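Local coordinates for ABC transporter periplasmic-binding protein YtfQ (Mycobacterium smegmatis, PDB 6HBM) that probably delivers carbohydrate to an ABC transporter and here holds alpha-L-arabinofuranose between its two lobes, at residues Q150-T155 with F210-D215; T104-D109 with A157-D162; G185-S190 with D214-G219; A122-E127 with I161-G166. One frame throughout, in Å; residues are numbered along the deposited sequence.

Contact 1: residues Q150-T155 with F210-D215. With AHR (alpha-L-arabinofuranose), chain J.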
loop_
_atom_site.group_PDB
_atom_site.type_symbol
_atom_site.label_atom_id
_atom_site.label_comp_id
_atom_site.label_asym_id
_atom_site.label_seq_id
_atom_site.Cartn_x
_atom_site.Cartn_y
_atom_site.Cartn_z
ATOM N N GLN A 150 6.672 -7.652 -13.797
ATOM C CA GLN A 150 5.822 -6.985 -12.804
ATOM C C GLN A 150 5.140 -7.988 -11.894
ATOM O O GLN A 150 4.423 -8.863 -12.378
ATOM C CB GLN A 150 4.760 -6.123 -13.504
ATOM C CG GLN A 150 3.787 -5.395 -12.556
ATOM C CD GLN A 150 3.032 -4.298 -13.260
ATOM O OE1 GLN A 150 3.096 -3.124 -12.887
ATOM N NE2 GLN A 150 2.278 -4.659 -14.286
ATOM N N LEU A 151 5.332 -7.835 -10.571
ATOM C CA LEU A 151 4.682 -8.668 -9.565
ATOM C C LEU A 151 3.512 -7.818 -9.090
ATOM O O LEU A 151 3.723 -6.862 -8.342
ATOM C CB LEU A 151 5.657 -9.010 -8.428
ATOM C CG LEU A 151 6.871 -9.843 -8.867
ATOM C CD1 LEU A 151 8.112 -9.441 -8.131
ATOM C CD2 LEU A 151 6.614 -11.323 -8.685
ATOM N N GLU A 152 2.302 -8.075 -9.642
ATOM C CA GLU A 152 1.097 -7.291 -9.332
ATOM C C GLU A 152 0.548 -7.580 -7.938
ATOM O O GLU A 152 0.753 -8.661 -7.406
ATOM C CB GLU A 152 -0.026 -7.545 -10.364
ATOM C CG GLU A 152 0.209 -7.027 -11.777
ATOM C CD GLU A 152 -0.941 -7.362 -12.716
ATOM O OE1 GLU A 152 -0.699 -8.052 -13.734
ATOM O OE2 GLU A 152 -2.088 -6.949 -12.426
ATOM N N GLY A 153 -0.208 -6.634 -7.390
ATOM C CA GLY A 153 -0.845 -6.778 -6.087
ATOM C C GLY A 153 -2.111 -7.602 -6.159
ATOM O O GLY A 153 -2.438 -8.134 -7.216
ATOM N N THR A 154 -2.845 -7.696 -5.042
ATOM C CA THR A 154 -4.112 -8.437 -4.991
ATOM C C THR A 154 -5.085 -7.882 -6.069
ATOM O O THR A 154 -5.242 -6.667 -6.204
ATOM C CB THR A 154 -4.719 -8.399 -3.552
ATOM O OG1 THR A 154 -3.877 -9.119 -2.640
ATOM C CG2 THR A 154 -6.131 -8.983 -3.486
ATOM N N THR A 155 -5.690 -8.786 -6.862
ATOM C CA THR A 155 -6.615 -8.425 -7.939
ATOM C C THR A 155 -7.875 -7.790 -7.347
ATOM O O THR A 155 -8.588 -8.454 -6.599
ATOM C CB THR A 155 -6.932 -9.689 -8.771
ATOM O OG1 THR A 155 -5.708 -10.231 -9.274
ATOM C CG2 THR A 155 -7.888 -9.419 -9.925
ATOM N N PHE A 210 9.657 -5.196 -11.018
ATOM C CA PHE A 210 8.885 -4.182 -10.297
ATOM C C PHE A 210 7.899 -4.843 -9.355
ATOM O O PHE A 210 6.906 -5.420 -9.811
ATOM C CB PHE A 210 8.154 -3.244 -11.273
ATOM C CG PHE A 210 7.122 -2.325 -10.639
ATOM C CD1 PHE A 210 7.464 -1.493 -9.581
ATOM C CD2 PHE A 210 5.813 -2.292 -11.111
ATOM C CE1 PHE A 210 6.510 -0.661 -9.000
ATOM C CE2 PHE A 210 4.864 -1.456 -10.527
ATOM C CZ PHE A 210 5.218 -0.648 -9.477
ATOM N N ALA A 211 8.151 -4.741 -8.042
ATOM C CA ALA A 211 7.269 -5.345 -7.051
ATOM C C ALA A 211 6.373 -4.285 -6.462
ATOM O O ALA A 211 6.873 -3.331 -5.871
ATOM C CB ALA A 211 8.087 -6.020 -5.965
ATOM N N GLN A 212 5.041 -4.450 -6.601
ATOM C CA GLN A 212 4.065 -3.465 -6.090
ATOM C C GLN A 212 4.006 -3.370 -4.534
ATOM O O GLN A 212 3.285 -2.528 -3.996
ATOM C CB GLN A 212 2.666 -3.692 -6.694
ATOM C CG GLN A 212 2.575 -3.234 -8.142
ATOM C CD GLN A 212 1.264 -3.626 -8.763
ATOM O OE1 GLN A 212 0.318 -4.019 -8.077
ATOM N NE2 GLN A 212 1.179 -3.561 -10.083
ATOM N N ASN A 213 4.795 -4.166 -3.818
ATOM C CA ASN A 213 4.911 -4.048 -2.375
ATOM C C ASN A 213 6.162 -4.800 -2.045
ATOM O O ASN A 213 6.319 -5.935 -2.499
ATOM C CB ASN A 213 3.628 -4.520 -1.659
ATOM C CG ASN A 213 3.543 -5.922 -1.100
ATOM O OD1 ASN A 213 3.883 -6.929 -1.730
ATOM N ND2 ASN A 213 3.012 -6.030 0.092
ATOM N N ASP A 214 7.130 -4.147 -1.413
ATOM C CA ASP A 214 8.426 -4.791 -1.188
ATOM C C ASP A 214 8.324 -6.251 -0.718
ATOM O O ASP A 214 9.168 -7.034 -1.112
ATOM C CB ASP A 214 9.319 -3.958 -0.262
ATOM C CG ASP A 214 8.720 -3.600 1.073
ATOM O OD1 ASP A 214 7.637 -4.142 1.408
ATOM O OD2 ASP A 214 9.326 -2.774 1.789
ATOM N N ASP A 215 7.276 -6.623 0.051
ATOM C CA ASP A 215 7.038 -8.007 0.510
ATOM C C ASP A 215 7.096 -9.032 -0.629
ATOM O O ASP A 215 7.770 -10.061 -0.480
ATOM C CB ASP A 215 5.695 -8.146 1.270
ATOM C CG ASP A 215 5.838 -8.217 2.777
ATOM O OD1 ASP A 215 6.096 -7.150 3.401
ATOM O OD2 ASP A 215 5.655 -9.335 3.342
HETATM O O5 AHR J . -3.197 -0.798 0.761
HETATM C C5 AHR J . -1.801 -0.565 0.804
HETATM C C4 AHR J . -1.112 -1.856 0.483
HETATM O O4 AHR J . -1.653 -2.913 1.324
HETATM C C3 AHR J . 0.385 -1.900 0.743
HETATM O O3 AHR J . 1.192 -1.294 -0.255
HETATM C C2 AHR J . 0.599 -3.403 0.826
HETATM O O2 AHR J . 1.906 -3.742 1.273
HETATM C C1 AHR J . -0.581 -3.790 1.726
HETATM O O1 AHR J . -0.966 -5.186 1.642
#
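L151 and A211 pair on the adjacent parallel strands 146-152 and 208-211, and this is the closely fitted part of the contact. L151 N donates to F210 O at 3.0 Å, and Q212 N donates to L151 O at 3.3 Å just past the strand end. On the face that carries L151 and A211, L151 CD1 lies 4.0 Å from A211 CB. On the other face Q150, its CG anti to the backbone N (chi1 179°), runs alongside F210 and sets OE1 in the ring plane at its edge, 3.4 Å from F210 CD2. The Q212 amide bonds twice: OE1 takes G153 N at 2.8 Å, the donor standing 54° out of the carbonyl plane, whereas NE2 reaches Q150 OE1 through a weak bond, with the amide planes 81° apart. Partly exposed E152 marks the looser side, CG staying 4.0 Å from Q212 NE2; its carboxylate bonds S182, whose hydroxyl also serves Q150 NE2. Beyond Q212, N213 at the N-cap of helix 214-226 sends ND2 to the sugar O2 (2.8 Å). Strands 177-184 and 236-239 flank this pair, helix 158-171 packs on Q150 and Q212, and helix 189-202 covers L151.

Contact 2: residues T104-D109 with A157-D162. With AHR (alpha-L-arabinofuranose), chain J.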
loop_
_atom_site.group_PDB
_atom_site.type_symbol
_atom_site.label_atom_id
_atom_site.label_comp_id
_atom_site.label_asym_id
_atom_site.label_seq_id
_atom_site.Cartn_x
_atom_site.Cartn_y
_atom_site.Cartn_z
ATOM N N THR A 104 -9.600 4.470 4.831
ATOM C CA THR A 104 -8.171 4.350 5.033
ATOM C C THR A 104 -7.531 3.670 3.822
ATOM O O THR A 104 -8.062 2.660 3.350
ATOM C CB THR A 104 -7.936 3.553 6.316
ATOM O OG1 THR A 104 -8.947 2.554 6.411
ATOM C CG2 THR A 104 -7.950 4.424 7.571
ATOM N N ASP A 105 -6.372 4.229 3.369
ATOM C CA ASP A 105 -5.466 3.885 2.249
ATOM C C ASP A 105 -6.143 3.414 0.943
ATOM O O ASP A 105 -5.929 4.085 -0.069
ATOM C CB ASP A 105 -4.346 2.896 2.650
ATOM C CG ASP A 105 -4.729 1.451 2.917
ATOM O OD1 ASP A 105 -5.903 1.197 3.222
ATOM O OD2 ASP A 105 -3.845 0.586 2.850
ATOM N N ARG A 106 -6.952 2.320 0.946
ATOM C CA ARG A 106 -7.623 1.803 -0.250
ATOM C C ARG A 106 -8.965 2.509 -0.468
ATOM O O ARG A 106 -9.675 2.781 0.497
ATOM C CB ARG A 106 -7.812 0.288 -0.135
ATOM C CG ARG A 106 -6.496 -0.423 0.151
ATOM C CD ARG A 106 -6.544 -1.907 -0.089
ATOM N NE ARG A 106 -5.267 -2.541 0.220
ATOM C CZ ARG A 106 -5.029 -3.845 0.104
ATOM N NH1 ARG A 106 -3.835 -4.336 0.409
ATOM N NH2 ARG A 106 -5.985 -4.673 -0.316
ATOM N N ALA A 107 -9.291 2.830 -1.738
ATOM C CA ALA A 107 -10.514 3.541 -2.134
ATOM C C ALA A 107 -11.680 2.584 -2.449
ATOM O O ALA A 107 -11.530 1.366 -2.334
ATOM C CB ALA A 107 -10.217 4.429 -3.343
ATOM N N VAL A 108 -12.855 3.147 -2.809
ATOM C CA VAL A 108 -14.041 2.360 -3.160
ATOM C C VAL A 108 -14.583 2.732 -4.562
ATOM O O VAL A 108 -14.243 3.779 -5.118
ATOM C CB VAL A 108 -15.141 2.431 -2.073
ATOM N N ASP A 109 -15.367 1.804 -5.151
ATOM C CA ASP A 109 -16.085 1.944 -6.424
ATOM C C ASP A 109 -17.532 1.989 -5.976
ATOM O O ASP A 109 -18.154 0.943 -5.720
ATOM C CB ASP A 109 -15.844 0.757 -7.398
ATOM C CG ASP A 109 -16.873 0.598 -8.528
ATOM O OD1 ASP A 109 -17.400 1.636 -9.016
ATOM O OD2 ASP A 109 -17.153 -0.561 -8.921
ATOM N N ALA A 157 -7.895 -4.668 -5.482
ATOM C CA ALA A 157 -7.500 -3.609 -4.539
ATOM C C ALA A 157 -7.056 -2.337 -5.275
ATOM O O ALA A 157 -6.370 -2.454 -6.303
ATOM C CB ALA A 157 -6.357 -4.112 -3.665
ATOM N N ASP A 158 -7.422 -1.132 -4.739
ATOM C CA ASP A 158 -7.051 0.175 -5.317
ATOM C C ASP A 158 -5.540 0.298 -5.583
ATOM O O ASP A 158 -5.180 0.600 -6.716
ATOM C CB ASP A 158 -7.559 1.339 -4.421
ATOM C CG ASP A 158 -7.389 2.795 -4.925
ATOM O OD1 ASP A 158 -7.575 3.033 -6.143
ATOM O OD2 ASP A 158 -7.125 3.702 -4.080
ATOM N N PRO A 159 -4.630 -0.002 -4.623
ATOM C CA PRO A 159 -3.189 0.129 -4.917
ATOM C C PRO A 159 -2.685 -0.679 -6.111
ATOM O O PRO A 159 -1.898 -0.154 -6.887
ATOM C CB PRO A 159 -2.510 -0.304 -3.601
ATOM C CG PRO A 159 -3.545 -1.047 -2.840
ATOM C CD PRO A 159 -4.838 -0.373 -3.211
ATOM N N ALA A 160 -3.163 -1.920 -6.277
ATOM C CA ALA A 160 -2.752 -2.774 -7.388
ATOM C C ALA A 160 -3.139 -2.206 -8.763
ATOM O O ALA A 160 -2.309 -2.230 -9.682
ATOM C CB ALA A 160 -3.346 -4.163 -7.229
ATOM N N ILE A 161 -4.395 -1.679 -8.898
ATOM C CA ILE A 161 -4.906 -1.093 -10.149
ATOM C C ILE A 161 -4.117 0.187 -10.436
ATOM O O ILE A 161 -3.490 0.287 -11.485
ATOM C CB ILE A 161 -6.430 -0.821 -10.069
ATOM N N ASP A 162 -4.097 1.123 -9.466
ATOM C CA ASP A 162 -3.406 2.422 -9.569
ATOM C C ASP A 162 -1.872 2.324 -9.753
ATOM O O ASP A 162 -1.318 3.108 -10.517
ATOM C CB ASP A 162 -3.755 3.335 -8.355
ATOM C CG ASP A 162 -5.107 4.083 -8.408
ATOM O OD1 ASP A 162 -5.843 3.919 -9.405
ATOM O OD2 ASP A 162 -5.416 4.844 -7.444
HETATM O O5 AHR J . -3.197 -0.798 0.761
HETATM C C5 AHR J . -1.801 -0.565 0.804
HETATM C C4 AHR J . -1.112 -1.856 0.483
HETATM O O4 AHR J . -1.653 -2.913 1.324
HETATM C C3 AHR J . 0.385 -1.900 0.743
HETATM O O3 AHR J . 1.192 -1.294 -0.255
HETATM C C2 AHR J . 0.599 -3.403 0.826
HETATM O O2 AHR J . 1.906 -3.742 1.273
HETATM C C1 AHR J . -0.581 -3.790 1.726
HETATM O O1 AHR J . -0.966 -5.186 1.642
#
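R106 passes P159 at about a right angle, with R106 CG 3.7 Å from P159 CD, while A157 CB approaches R106 NH2 obliquely at 3.4 Å. Because the arginine is extended from CG to NE (chi3 -179°), its guanidinium travels past the proline and arrives at the sugar edge-on. R106 NE donates to O5 of the arabinofuranose at 2.8 Å, O5 lying in the guanidinium plane, and NH1 donates to O4 at 2.8 Å; both bonds are nearly straight (168° and 170°). The same O5 hydroxyl donates to D105 OD2 at 2.6 Å, so O5 both accepts and donates, each time to a residue of the loop that follows strand 101-104. In the two-lobed periplasmic binding protein fold this loop belongs to one lobe and the start of helix 158-171 to the other, and the contact bridges the cleft. Behind the first shell, A107 N makes a weak bond to D158 OD2 (3.3 Å). D158 has a stronger partner in R84, which forms salt bridges with D158 OD1 and D162 OD1; D158 and D162 have been seen to bind zinc. Farther out, V82 O receives R106 NH2, and R32 and S80 position the D105 carboxylate.

Contact 3: residues G185-S190 with D214-G219. With AHR (alpha-L-arabinofuranose), chain J.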
loop_
_atom_site.group_PDB
_atom_site.type_symbol
_atom_site.label_atom_id
_atom_site.label_comp_id
_atom_site.label_asym_id
_atom_site.label_seq_id
_atom_site.Cartn_x
_atom_site.Cartn_y
_atom_site.Cartn_z
ATOM N N GLY A 185 0.477 -11.558 -7.325
ATOM C CA GLY A 185 1.129 -12.252 -6.220
ATOM C C GLY A 185 0.491 -11.952 -4.875
ATOM O O GLY A 185 1.118 -12.187 -3.847
ATOM N N ASP A 186 -0.739 -11.400 -4.861
ATOM C CA ASP A 186 -1.540 -11.124 -3.667
ATOM C C ASP A 186 -0.851 -10.311 -2.495
ATOM O O ASP A 186 -1.375 -10.330 -1.367
ATOM C CB ASP A 186 -2.096 -12.460 -3.124
ATOM C CG ASP A 186 -3.570 -12.398 -2.766
ATOM O OD1 ASP A 186 -3.907 -11.797 -1.707
ATOM O OD2 ASP A 186 -4.390 -12.938 -3.543
ATOM N N PHE A 187 0.230 -9.539 -2.780
ATOM C CA PHE A 187 0.977 -8.754 -1.778
ATOM C C PHE A 187 1.558 -9.624 -0.661
ATOM O O PHE A 187 1.508 -9.230 0.497
ATOM C CB PHE A 187 0.143 -7.605 -1.166
ATOM C CG PHE A 187 -0.237 -6.422 -2.022
ATOM C CD1 PHE A 187 0.669 -5.873 -2.917
ATOM C CD2 PHE A 187 -1.420 -5.736 -1.789
ATOM C CE1 PHE A 187 0.357 -4.725 -3.629
ATOM C CE2 PHE A 187 -1.736 -4.593 -2.509
ATOM C CZ PHE A 187 -0.843 -4.092 -3.421
ATOM N N THR A 188 2.116 -10.791 -0.989
ATOM C CA THR A 188 2.701 -11.673 0.020
ATOM C C THR A 188 4.077 -12.098 -0.411
ATOM O O THR A 188 4.439 -11.949 -1.570
ATOM C CB THR A 188 1.816 -12.897 0.264
ATOM O OG1 THR A 188 1.540 -13.535 -0.974
ATOM C CG2 THR A 188 0.527 -12.548 0.957
ATOM N N ARG A 189 4.842 -12.645 0.522
ATOM C CA ARG A 189 6.183 -13.138 0.232
ATOM C C ARG A 189 6.008 -14.480 -0.490
ATOM O O ARG A 189 6.736 -14.755 -1.446
ATOM C CB ARG A 189 7.016 -13.292 1.529
ATOM C CG ARG A 189 8.108 -12.235 1.770
ATOM C CD ARG A 189 9.057 -12.719 2.867
ATOM N NE ARG A 189 9.857 -11.667 3.503
ATOM C CZ ARG A 189 9.411 -10.790 4.404
ATOM N NH1 ARG A 189 8.127 -10.783 4.764
ATOM N NH2 ARG A 189 10.236 -9.894 4.933
ATOM N N SER A 190 5.026 -15.305 -0.044
ATOM C CA SER A 190 4.733 -16.602 -0.665
ATOM C C SER A 190 4.473 -16.436 -2.159
ATOM O O SER A 190 5.189 -17.013 -2.985
ATOM C CB SER A 190 3.522 -17.262 -0.002
ATOM O OG SER A 190 2.981 -18.317 -0.790
ATOM N N ASP A 214 7.130 -4.147 -1.413
ATOM C CA ASP A 214 8.426 -4.791 -1.188
ATOM C C ASP A 214 8.324 -6.251 -0.718
ATOM O O ASP A 214 9.168 -7.034 -1.112
ATOM C CB ASP A 214 9.319 -3.958 -0.262
ATOM C CG ASP A 214 8.720 -3.600 1.073
ATOM O OD1 ASP A 214 7.637 -4.142 1.408
ATOM O OD2 ASP A 214 9.326 -2.774 1.789
ATOM N N ASP A 215 7.276 -6.623 0.051
ATOM C CA ASP A 215 7.038 -8.007 0.510
ATOM C C ASP A 215 7.096 -9.032 -0.629
ATOM O O ASP A 215 7.770 -10.061 -0.480
ATOM C CB ASP A 215 5.695 -8.146 1.270
ATOM C CG ASP A 215 5.838 -8.217 2.777
ATOM O OD1 ASP A 215 6.096 -7.150 3.401
ATOM O OD2 ASP A 215 5.655 -9.335 3.342
ATOM N N MET A 216 6.417 -8.755 -1.759
ATOM C CA MET A 216 6.507 -9.644 -2.931
ATOM C C MET A 216 7.945 -9.621 -3.495
ATOM O O MET A 216 8.465 -10.681 -3.840
ATOM C CB MET A 216 5.501 -9.259 -4.025
ATOM C CG MET A 216 4.062 -9.653 -3.694
ATOM S SD MET A 216 2.736 -8.990 -4.771
ATOM C CE MET A 216 3.407 -7.349 -5.238
ATOM N N GLY A 217 8.571 -8.433 -3.518
ATOM C CA GLY A 217 9.960 -8.237 -3.935
ATOM C C GLY A 217 10.990 -8.971 -3.085
ATOM O O GLY A 217 12.081 -9.299 -3.556
ATOM N N LEU A 218 10.661 -9.207 -1.812
ATOM C CA LEU A 218 11.505 -9.955 -0.898
ATOM C C LEU A 218 11.406 -11.432 -1.263
ATOM O O LEU A 218 12.429 -12.038 -1.593
ATOM C CB LEU A 218 11.145 -9.675 0.569
ATOM C CG LEU A 218 11.506 -8.250 1.032
ATOM C CD1 LEU A 218 10.815 -7.879 2.339
ATOM C CD2 LEU A 218 13.026 -8.084 1.182
ATOM N N GLY A 219 10.181 -11.958 -1.358
ATOM C CA GLY A 219 9.961 -13.331 -1.812
ATOM C C GLY A 219 10.608 -13.576 -3.169
ATOM O O GLY A 219 11.169 -14.642 -3.441
HETATM O O5 AHR J . -3.197 -0.798 0.761
HETATM C C5 AHR J . -1.801 -0.565 0.804
HETATM C C4 AHR J . -1.112 -1.856 0.483
HETATM O O4 AHR J . -1.653 -2.913 1.324
HETATM C C3 AHR J . 0.385 -1.900 0.743
HETATM O O3 AHR J . 1.192 -1.294 -0.255
HETATM C C2 AHR J . 0.599 -3.403 0.826
HETATM O O2 AHR J . 1.906 -3.742 1.273
HETATM C C1 AHR J . -0.581 -3.790 1.726
HETATM O O1 AHR J . -0.966 -5.186 1.642
#
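F187 and M216 form a Met-aromatic contact in the wall of the sugar site, where the loop leading into helix 189-202 meets the first turn of helix 214-226. M216 SD lies 5.4 Å from the centroid of the F187 ring in an oblique position, 66° off the ring normal. The bend of the methionine at chi3 brings CE to the ring edge, 3.9 Å from F187 CD1. One face of the same ring is given to the ligand: C2 of the arabinofuranose stands 4.0 Å above the F187 plane, offset toward the rim. The backbones close in behind this pair. M216 CA makes a CA-H...O contact with T188 O at 3.4 Å, and G219 CA makes another with R189 O at 3.5 Å; with no side chain on the glycine, the CA atoms of R189 and G219 approach to 4.3 Å. T188 is the N-cap of helix 189-202, its hydroxyl donating to G185 O while also capping G191 N. Farther along, R189 stretches across the helix. Its NH1 forms a salt bridge with D215 OD2 at 3.2 Å, the guanidinium and carboxylate planes 75° apart, and L218 CD1 covers one guanidinium face, 3.3 Å from R189 NH2. The other oxygen of that carboxylate, D215 OD1, accepts from G30 N at the head of helix 30-46. D215 is thus shared between a charged partner and a backbone amide, which probably stabilises its negative charge, while the phenyl face offers the sugar carbons an apolar surface that complements the polar groups gripping its hydroxyls.

Contact 4: residues A122-E127 with I161-G166. With AHR (alpha-L-arabinofuranose), chain J.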
loop_
_atom_site.group_PDB
_atom_site.type_symbol
_atom_site.label_atom_id
_atom_site.label_comp_id
_atom_site.label_asym_id
_atom_site.label_seq_id
_atom_site.Cartn_x
_atom_site.Cartn_y
_atom_site.Cartn_z
ATOM N N ALA A 122 -2.637 7.222 0.369
ATOM C CA ALA A 122 -1.478 7.674 -0.397
ATOM C C ALA A 122 -1.807 7.770 -1.879
ATOM O O ALA A 122 -2.864 7.260 -2.276
ATOM C CB ALA A 122 -0.345 6.684 -0.186
ATOM N N ASP A 123 -0.923 8.420 -2.704
ATOM C CA ASP A 123 -1.143 8.498 -4.168
ATOM C C ASP A 123 -0.407 7.360 -4.886
ATOM O O ASP A 123 0.722 7.525 -5.380
ATOM C CB ASP A 123 -0.768 9.859 -4.784
ATOM C CG ASP A 123 -1.180 9.965 -6.254
ATOM O OD1 ASP A 123 -2.279 9.461 -6.608
ATOM O OD2 ASP A 123 -0.404 10.534 -7.049
ATOM N N PHE A 124 -1.099 6.227 -4.989
ATOM C CA PHE A 124 -0.566 5.017 -5.587
ATOM C C PHE A 124 -0.112 5.213 -7.029
ATOM O O PHE A 124 0.898 4.634 -7.427
ATOM C CB PHE A 124 -1.605 3.902 -5.490
ATOM C CG PHE A 124 -2.104 3.656 -4.092
ATOM C CD1 PHE A 124 -1.216 3.475 -3.041
ATOM C CD2 PHE A 124 -3.460 3.668 -3.813
ATOM C CE1 PHE A 124 -1.676 3.284 -1.736
ATOM C CE2 PHE A 124 -3.922 3.451 -2.515
ATOM C CZ PHE A 124 -3.027 3.261 -1.481
ATOM N N ILE A 125 -0.812 6.071 -7.798
ATOM C CA ILE A 125 -0.433 6.350 -9.187
ATOM C C ILE A 125 0.997 6.949 -9.197
ATOM O O ILE A 125 1.869 6.377 -9.849
ATOM C CB ILE A 125 -1.482 7.246 -9.922
ATOM C CG1 ILE A 125 -2.864 6.568 -10.006
ATOM C CG2 ILE A 125 -1.001 7.603 -11.324
ATOM C CD1 ILE A 125 -3.928 7.168 -9.122
ATOM N N GLU A 126 1.260 8.032 -8.420
ATOM C CA GLU A 126 2.607 8.597 -8.384
ATOM C C GLU A 126 3.614 7.610 -7.815
ATOM O O GLU A 126 4.736 7.587 -8.310
ATOM C CB GLU A 126 2.704 9.947 -7.669
ATOM C CG GLU A 126 3.030 11.106 -8.606
ATOM C CD GLU A 126 4.502 11.426 -8.790
ATOM O OE1 GLU A 126 5.038 11.191 -9.893
ATOM O OE2 GLU A 126 5.109 11.970 -7.844
ATOM N N GLU A 127 3.226 6.749 -6.838
ATOM C CA GLU A 127 4.165 5.739 -6.318
ATOM C C GLU A 127 4.658 4.841 -7.479
ATOM O O GLU A 127 5.875 4.661 -7.642
ATOM C CB GLU A 127 3.539 4.908 -5.192
ATOM C CG GLU A 127 3.399 5.703 -3.907
ATOM C CD GLU A 127 2.678 5.000 -2.773
ATOM O OE1 GLU A 127 2.215 3.854 -2.978
ATOM O OE2 GLU A 127 2.582 5.599 -1.676
ATOM N N ILE A 161 -4.395 -1.679 -8.898
ATOM C CA ILE A 161 -4.906 -1.093 -10.149
ATOM C C ILE A 161 -4.117 0.187 -10.436
ATOM O O ILE A 161 -3.490 0.287 -11.485
ATOM C CB ILE A 161 -6.430 -0.821 -10.069
ATOM N N ASP A 162 -4.097 1.123 -9.466
ATOM C CA ASP A 162 -3.406 2.422 -9.569
ATOM C C ASP A 162 -1.872 2.324 -9.753
ATOM O O ASP A 162 -1.318 3.108 -10.517
ATOM C CB ASP A 162 -3.755 3.335 -8.355
ATOM C CG ASP A 162 -5.107 4.083 -8.408
ATOM O OD1 ASP A 162 -5.843 3.919 -9.405
ATOM O OD2 ASP A 162 -5.416 4.844 -7.444
ATOM N N ARG A 163 -1.192 1.385 -9.087
ATOM C CA ARG A 163 0.271 1.259 -9.242
ATOM C C ARG A 163 0.668 0.790 -10.623
ATOM O O ARG A 163 1.629 1.304 -11.193
ATOM C CB ARG A 163 0.881 0.339 -8.178
ATOM C CG ARG A 163 0.982 1.050 -6.847
ATOM C CD ARG A 163 1.185 0.159 -5.640
ATOM N NE ARG A 163 1.331 0.967 -4.427
ATOM C CZ ARG A 163 1.487 0.480 -3.201
ATOM N NH1 ARG A 163 1.526 -0.833 -2.999
ATOM N NH2 ARG A 163 1.600 1.302 -2.164
ATOM N N LYS A 164 -0.065 -0.200 -11.143
ATOM C CA LYS A 164 0.128 -0.779 -12.481
ATOM C C LYS A 164 0.050 0.354 -13.530
ATOM O O LYS A 164 0.971 0.508 -14.342
ATOM C CB LYS A 164 -0.974 -1.846 -12.726
ATOM C CG LYS A 164 -0.901 -2.611 -14.030
ATOM C CD LYS A 164 -2.071 -3.583 -14.155
ATOM C CE LYS A 164 -1.842 -4.607 -15.247
ATOM N NZ LYS A 164 -2.928 -5.620 -15.284
ATOM N N THR A 165 -1.044 1.165 -13.449
ATOM C CA THR A 165 -1.358 2.325 -14.306
ATOM C C THR A 165 -0.243 3.379 -14.278
ATOM O O THR A 165 0.152 3.896 -15.329
ATOM C CB THR A 165 -2.682 2.986 -13.824
ATOM O OG1 THR A 165 -3.675 1.985 -13.622
ATOM C CG2 THR A 165 -3.213 4.028 -14.789
ATOM N N GLY A 166 0.210 3.717 -13.075
ATOM C CA GLY A 166 1.266 4.699 -12.882
ATOM C C GLY A 166 2.601 4.239 -13.418
ATOM O O GLY A 166 3.294 4.990 -14.101
HETATM O O5 AHR J . -3.197 -0.798 0.761
HETATM C C5 AHR J . -1.801 -0.565 0.804
HETATM C C4 AHR J . -1.112 -1.856 0.483
HETATM O O4 AHR J . -1.653 -2.913 1.324
HETATM C C3 AHR J . 0.385 -1.900 0.743
HETATM O O3 AHR J . 1.192 -1.294 -0.255
HETATM C C2 AHR J . 0.599 -3.403 0.826
HETATM O O2 AHR J . 1.906 -3.742 1.273
HETATM C C1 AHR J . -0.581 -3.790 1.726
HETATM O O1 AHR J . -0.966 -5.186 1.642
#
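The F124 ring and the R163 guanidinium stand nearly perpendicular, their planes 89° apart, with R163 NH2 3.7 Å from F124 CD1 in an oblique approach. A122 O lies over the centre of one face of the ring, 3.8 Å above its plane, and E127 OE1 lies at the edge. The guanidinium works through its own edge. R163 NH2 donates to E127 OE1 at 2.7 Å, meeting the oxygen nearly along its C-O axis, and NE adds a weak bond to that same oxygen. On the ligand side R163 NH1 donates to the sugar O3 at 2.8 Å, supported by a weak bond from NH2. E127, extended beyond CG, is therefore the second-shell residue that fixes the rotation of this first-shell arginine, and the salt bridge probably favours the charged form of both. Away from the sugar, I125 CG1, anti to its carbonyl carbon (chi1 -62°), lies 3.7 Å from D162 CB. The helices come close where G166 CA meets I125 O at 3.5 Å. D123 caps helix 124-138 through a weak bond to E126 N. That helix, following strand 118-121, packs along helix 158-171; D158 and P159 also touch F124, while V240 and C261 lie beside E127.

How the contacts relate
All four contacts converge on one arabinofuranose, each reaching a different part of it: O2 from contact 1, O4 and O5 from contact 2, C2, over the F187 ring, from contact 3 and O3 from contact 4. Contacts 1 and 3 are close, centres about 7 Å apart, and share the start of helix 214-226; a probable hydrogen bond between E152 O and G185 N, 2.9 Å apart, joins strand 146-152 to the residue just past strand 177-184. Contacts 2 and 4 share helix 158-171, with centres about 9 Å apart, and P159 CA packs on F124 CD2 at 3.7 Å. Between these pairs the centres of contacts 2 and 3 lie about 18 Å apart, yet R106 NH1 and F187 CD2 come within 3.6 Å beside the sugar.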